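Local coordinates for protein cytochrome P450 (Rhodococcus erythropolis, PDB 3WEC) that hydroxylates the quinoline nitrogen of an aurachin biosynthetic intermediate as a heme-dependent monooxygenase, a step that confers antibiotic activity on these alkaloids, at residues Ser384-Glu389 against Ser406-Arg411; Leu165-Lys170 against Ile208-Thr213. All coordinates share one frame; numbering follows the deposited sequence.

Contact 1 (Ser384-Glu389 against Ser406-Arg411); sequences SIEVAE and SVAVSR
Glu386 and Ala408 face each other as a hydrogen-bonded antiparallel pair: Glu386 N gives a nearly straight bond (N-H...O 170°) to Ala408 O, and Ala408 N returns one to Glu386 O at 2.7 Å. Ala388 N continues the pairing to Ser406 O, whereas Ser410 N reaches Ser384 O by a longer, bent bond of 3.3 Å. CG of Glu386 stands between the backbone N and the carbonyl carbon (chi1 42°), 3.5 Å from Ala408 CB; this methylene makes the closest side-chain approach, with CD farther off. The chain then bends at chi2, and OE2 accepts a weak bond from Ser384 OG. Ser384 OG also lies 3.5 Å from Ser410 CB on the same face. On the other face are Ile385, Val387, Val407 and Val409. Here Ile385 CD1 meets Val407 CB at 3.9 Å, the two side chains crossing obliquely, and Val387 CG1 approaches Val407 CB more loosely at 4.3 Å. Ile385 also touches Leu266 of helix 240-271. Strand axes at 168°, one face mostly polar, with Ala408 among Ser384, Glu386 and Ser410, and the other aliphatic, describe a two-stranded antiparallel sheet, which in this P450 fold pairs the strand following helix 364-381 with the C-terminal strand.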
loop_
_atom_site.group_PDB
_atom_site.type_symbol
_atom_site.label_atom_id
_atom_site.label_comp_id
_atom_site.label_asym_id
_atom_site.label_seq_id
_atom_site.Cartn_x
_atom_site.Cartn_y
_atom_site.Cartn_z
ATOM N N SER A 384 25.144 7.954 8.470
ATOM C CA SER A 384 25.124 6.827 7.540
ATOM C C SER A 384 24.138 5.754 8.010
ATOM O O SER A 384 23.848 5.617 9.214
ATOM C CB SER A 384 26.523 6.230 7.380
ATOM O OG SER A 384 26.876 5.487 8.528
ATOM N N ILE A 385 23.581 5.035 7.043
ATOM C CA ILE A 385 22.827 3.824 7.334
ATOM C C ILE A 385 23.305 2.734 6.378
ATOM O O ILE A 385 23.560 2.981 5.203
ATOM C CB ILE A 385 21.277 4.027 7.338
ATOM C CG1 ILE A 385 20.563 3.156 6.306
ATOM C CG2 ILE A 385 20.868 5.495 7.258
ATOM C CD1 ILE A 385 19.930 1.926 6.929
ATOM N N GLU A 386 23.486 1.541 6.913
ATOM C CA GLU A 386 23.818 0.395 6.082
ATOM C C GLU A 386 23.033 -0.844 6.499
ATOM O O GLU A 386 23.013 -1.223 7.673
ATOM C CB GLU A 386 25.311 0.134 6.106
ATOM C CG GLU A 386 25.913 0.272 7.487
ATOM C CD GLU A 386 27.287 0.920 7.480
ATOM O OE1 GLU A 386 28.272 0.223 7.161
ATOM O OE2 GLU A 386 27.377 2.128 7.826
ATOM N N VAL A 387 22.390 -1.472 5.523
ATOM C CA VAL A 387 21.636 -2.693 5.768
ATOM C C VAL A 387 22.449 -3.913 5.320
ATOM O O VAL A 387 23.182 -3.850 4.329
ATOM C CB VAL A 387 20.238 -2.644 5.106
ATOM C CG1 VAL A 387 19.570 -1.292 5.356
ATOM C CG2 VAL A 387 20.312 -2.938 3.613
ATOM N N ALA A 388 22.343 -5.012 6.056
ATOM C CA ALA A 388 23.089 -6.205 5.692
ATOM C C ALA A 388 22.432 -6.881 4.482
ATOM O O ALA A 388 21.222 -7.084 4.462
ATOM C CB ALA A 388 23.201 -7.160 6.877
ATOM N N GLU A 389 23.257 -7.192 3.479
ATOM C CA GLU A 389 22.843 -7.858 2.240
ATOM C C GLU A 389 23.220 -9.353 2.352
ATOM O O GLU A 389 24.222 -9.679 3.012
ATOM C CB GLU A 389 23.571 -7.215 1.043
ATOM C CG GLU A 389 23.454 -5.691 0.918
ATOM C CD GLU A 389 22.192 -5.220 0.195
ATOM O OE1 GLU A 389 22.041 -4.002 -0.004
ATOM O OE2 GLU A 389 21.350 -6.045 -0.197
ATOM N N SER A 406 18.609 -5.987 9.120
ATOM C CA SER A 406 19.648 -5.572 10.068
ATOM C C SER A 406 20.259 -4.296 9.565
ATOM O O SER A 406 20.746 -4.251 8.441
ATOM C CB SER A 406 20.736 -6.627 10.188
ATOM O OG SER A 406 20.102 -7.864 10.007
ATOM N N VAL A 407 20.209 -3.251 10.378
ATOM C CA VAL A 407 20.774 -1.982 9.947
ATOM C C VAL A 407 21.814 -1.511 10.926
ATOM O O VAL A 407 21.601 -1.527 12.142
ATOM C CB VAL A 407 19.712 -0.882 9.638
ATOM C CG1 VAL A 407 18.311 -1.465 9.484
ATOM C CG2 VAL A 407 19.715 0.223 10.669
ATOM N N ALA A 408 22.949 -1.116 10.378
ATOM C CA ALA A 408 23.956 -0.405 11.141
ATOM C C ALA A 408 23.753 1.068 10.869
ATOM O O ALA A 408 23.406 1.486 9.765
ATOM C CB ALA A 408 25.348 -0.843 10.757
ATOM N N VAL A 409 23.985 1.851 11.903
ATOM C CA VAL A 409 23.603 3.231 11.919
ATOM C C VAL A 409 24.725 4.007 12.624
ATOM O O VAL A 409 25.426 3.445 13.469
ATOM C CB VAL A 409 22.287 3.333 12.684
ATOM C CG1 VAL A 409 22.536 3.682 14.152
ATOM C CG2 VAL A 409 21.358 4.310 12.003
ATOM N N SER A 410 24.902 5.282 12.276
ATOM C CA SER A 410 25.986 6.104 12.852
ATOM C C SER A 410 25.579 7.588 12.977
ATOM O O SER A 410 24.910 8.128 12.090
ATOM C CB SER A 410 27.260 5.931 12.024
ATOM O OG SER A 410 28.053 7.089 12.071
ATOM N N ARG A 411 25.990 8.229 14.077
ATOM C CA ARG A 411 25.511 9.580 14.454
ATOM C C ARG A 411 26.212 10.746 13.740
ATOM O O ARG A 411 27.367 11.063 14.019
ATOM C CB ARG A 411 25.587 9.762 15.983
ATOM C CG ARG A 411 24.711 8.781 16.753
ATOM C CD ARG A 411 23.223 9.124 16.645
ATOM N NE ARG A 411 22.722 9.668 17.911
ATOM C CZ ARG A 411 22.370 10.982 18.126
ATOM N NH1 ARG A 411 22.438 11.866 17.114
ATOM N NH2 ARG A 411 21.945 11.359 19.336
#

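Contact 2 (Leu165-Lys170 against Ile208-Thr213); sequences LGIPDK and IDYFRT
Ile167 enters the angle between Tyr210 and Phe211, neighbours on helix 194-216, and its branches divide the work. From CB, the methyl Ile167 CG2 is anti to the backbone N and comes within 3.9 Å of Tyr210 OH. The other branch starts with CG1, beside the backbone N and anti to the carbonyl carbon (chi1 -55°), and chi2 of -63° then sets CD1 at the tip. Ile167 CD1 lies 3.6 Å from Phe211 CE1, at the ring edge and near its plane, and 4.1 Å from Tyr210 CE2, again at an edge. One methyl therefore serves both rings; the Ile167 side chain crosses Phe211 at about a right angle. The rings also pack on each other: Phe211 CE1 lies in the plane of the Tyr210 ring at its edge, while Tyr210 CD2 sits 3.9 Å above the Phe211 plane, toward the rim. Pro168 meets Tyr210 tip to tip, Pro168 CD to Tyr210 OH at 3.6 Å; that hydroxyl is hydrogen-bonded to Asp171. Leu165 CD2 approaches Phe211 CE1 obliquely at 4.2 Å. Phe175 of helix 172-182 touches Leu165, Ile167 and Phe211. Gly166, with phi 82°, ends helix 155-165 in a Schellman motif; the arrangement is a loop-to-helix apolar contact, the turn between helices 155-165 and 172-182 packing on helix 194-216 in the helical part of the P450 fold.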
loop_
_atom_site.group_PDB
_atom_site.type_symbol
_atom_site.label_atom_id
_atom_site.label_comp_id
_atom_site.label_asym_id
_atom_site.label_seq_id
_atom_site.Cartn_x
_atom_site.Cartn_y
_atom_site.Cartn_z
ATOM N N LEU A 165 -7.556 7.171 14.238
ATOM C CA LEU A 165 -8.860 6.513 14.460
ATOM C C LEU A 165 -9.570 6.867 15.796
ATOM O O LEU A 165 -10.789 6.730 15.919
ATOM C CB LEU A 165 -8.694 5.008 14.390
ATOM C CG LEU A 165 -8.474 4.292 13.059
ATOM C CD1 LEU A 165 -7.637 3.018 13.261
ATOM C CD2 LEU A 165 -9.808 3.916 12.476
ATOM N N GLY A 166 -8.787 7.286 16.797
ATOM C CA GLY A 166 -9.335 7.662 18.094
ATOM C C GLY A 166 -9.556 6.399 18.887
ATOM O O GLY A 166 -10.580 6.252 19.565
ATOM N N ILE A 167 -8.608 5.456 18.776
ATOM C CA ILE A 167 -8.668 4.244 19.609
ATOM C C ILE A 167 -8.352 4.633 21.072
ATOM O O ILE A 167 -7.310 5.232 21.353
ATOM C CB ILE A 167 -7.723 3.138 19.103
ATOM C CG1 ILE A 167 -7.989 2.786 17.623
ATOM C CG2 ILE A 167 -7.782 1.909 19.991
ATOM C CD1 ILE A 167 -9.358 2.204 17.295
ATOM N N PRO A 168 -9.269 4.309 21.996
ATOM C CA PRO A 168 -9.141 4.641 23.427
ATOM C C PRO A 168 -7.911 3.958 24.007
ATOM O O PRO A 168 -7.533 2.876 23.539
ATOM C CB PRO A 168 -10.412 4.052 24.053
ATOM C CG PRO A 168 -11.370 3.849 22.913
ATOM C CD PRO A 168 -10.539 3.621 21.684
ATOM N N ASP A 169 -7.287 4.594 24.991
ATOM C CA ASP A 169 -6.065 4.082 25.632
ATOM C C ASP A 169 -6.091 2.573 25.950
ATOM O O ASP A 169 -5.125 1.851 25.652
ATOM C CB ASP A 169 -5.745 4.901 26.899
ATOM C CG ASP A 169 -5.070 6.248 26.591
ATOM O OD1 ASP A 169 -5.275 6.808 25.490
ATOM O OD2 ASP A 169 -4.334 6.750 27.469
ATOM N N LYS A 170 -7.199 2.124 26.542
ATOM C CA LYS A 170 -7.442 0.720 26.929
ATOM C C LYS A 170 -7.420 -0.319 25.794
ATOM O O LYS A 170 -7.232 -1.510 26.054
ATOM C CB LYS A 170 -8.812 0.580 27.613
ATOM C CG LYS A 170 -9.375 1.825 28.282
ATOM C CD LYS A 170 -10.329 2.596 27.380
ATOM C CE LYS A 170 -11.226 3.533 28.190
ATOM N NZ LYS A 170 -12.029 4.449 27.327
ATOM N N ILE A 208 -13.922 -5.813 13.042
ATOM C CA ILE A 208 -15.185 -5.323 12.559
ATOM C C ILE A 208 -16.237 -5.261 13.700
ATOM O O ILE A 208 -16.983 -4.267 13.783
ATOM C CB ILE A 208 -15.679 -6.133 11.332
ATOM C CG1 ILE A 208 -14.907 -5.674 10.086
ATOM C CG2 ILE A 208 -17.200 -5.955 11.133
ATOM C CD1 ILE A 208 -15.123 -6.582 8.892
ATOM N N ASP A 209 -16.298 -6.294 14.550
ATOM C CA ASP A 209 -17.219 -6.286 15.715
ATOM C C ASP A 209 -16.941 -5.070 16.601
ATOM O O ASP A 209 -17.837 -4.241 16.895
ATOM C CB ASP A 209 -17.089 -7.567 16.574
ATOM C CG ASP A 209 -18.326 -8.452 16.507
ATOM O OD1 ASP A 209 -18.621 -9.000 15.416
ATOM O OD2 ASP A 209 -19.014 -8.591 17.553
ATOM N N TYR A 210 -15.678 -4.979 17.011
ATOM C CA TYR A 210 -15.188 -3.891 17.820
ATOM C C TYR A 210 -15.452 -2.510 17.184
ATOM O O TYR A 210 -15.864 -1.584 17.874
ATOM C CB TYR A 210 -13.710 -4.084 18.040
ATOM C CG TYR A 210 -13.056 -2.885 18.611
ATOM C CD1 TYR A 210 -13.035 -2.698 19.970
ATOM C CD2 TYR A 210 -12.441 -1.950 17.803
ATOM C CE1 TYR A 210 -12.457 -1.596 20.530
ATOM C CE2 TYR A 210 -11.862 -0.826 18.362
ATOM C CZ TYR A 210 -11.887 -0.668 19.731
ATOM O OH TYR A 210 -11.331 0.409 20.369
ATOM N N PHE A 211 -15.185 -2.363 15.889
ATOM C CA PHE A 211 -15.389 -1.055 15.226
ATOM C C PHE A 211 -16.836 -0.572 15.242
ATOM O O PHE A 211 -17.057 0.585 15.566
ATOM C CB PHE A 211 -14.733 -0.947 13.836
ATOM C CG PHE A 211 -13.253 -0.635 13.890
ATOM C CD1 PHE A 211 -12.768 0.412 14.692
ATOM C CD2 PHE A 211 -12.338 -1.367 13.132
ATOM C CE1 PHE A 211 -11.398 0.699 14.743
ATOM C CE2 PHE A 211 -10.965 -1.102 13.215
ATOM C CZ PHE A 211 -10.504 -0.059 14.015
ATOM N N ARG A 212 -17.796 -1.448 14.927
ATOM C CA ARG A 212 -19.248 -1.164 15.088
ATOM C C ARG A 212 -19.567 -0.533 16.446
ATOM O O ARG A 212 -20.068 0.590 16.537
ATOM C CB ARG A 212 -20.095 -2.433 14.987
ATOM C CG ARG A 212 -20.040 -3.152 13.663
ATOM C CD ARG A 212 -21.221 -4.112 13.618
ATOM N NE ARG A 212 -21.234 -4.900 12.386
ATOM C CZ ARG A 212 -20.816 -6.164 12.270
ATOM N NH1 ARG A 212 -20.898 -6.751 11.082
ATOM N NH2 ARG A 212 -20.307 -6.847 13.309
ATOM N N THR A 213 -19.244 -1.296 17.483
ATOM C CA THR A 213 -19.516 -0.991 18.872
ATOM C C THR A 213 -18.901 0.343 19.307
ATOM O O THR A 213 -19.548 1.107 20.018
ATOM C CB THR A 213 -18.977 -2.151 19.742
ATOM O OG1 THR A 213 -19.581 -3.379 19.305
ATOM C CG2 THR A 213 -19.267 -1.929 21.232
#

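In the fold
The contacts lie in separate parts of the molecule, centres 37 Å apart and nearest atoms about 27 Å apart, and in series along the chain. Contact 1 is at the surface, with two of ten touching residues buried; contact 2 has four of five buried, although its centre is 22 Å from that of the chain. Their chemistry differs accordingly: 384-389 and 406-411 bury 392 Å² and are joined by backbone hydrogen bonds, whereas 165-170 and 208-213 bury 169 Å² through side-chain packing. Both have side chains touching helix 240-271, at Leu266 for contact 1 and at Thr251 and Cys247 for contact 2, so the same long helix borders both. The side chain of Leu165 is about 8 Å from the heme.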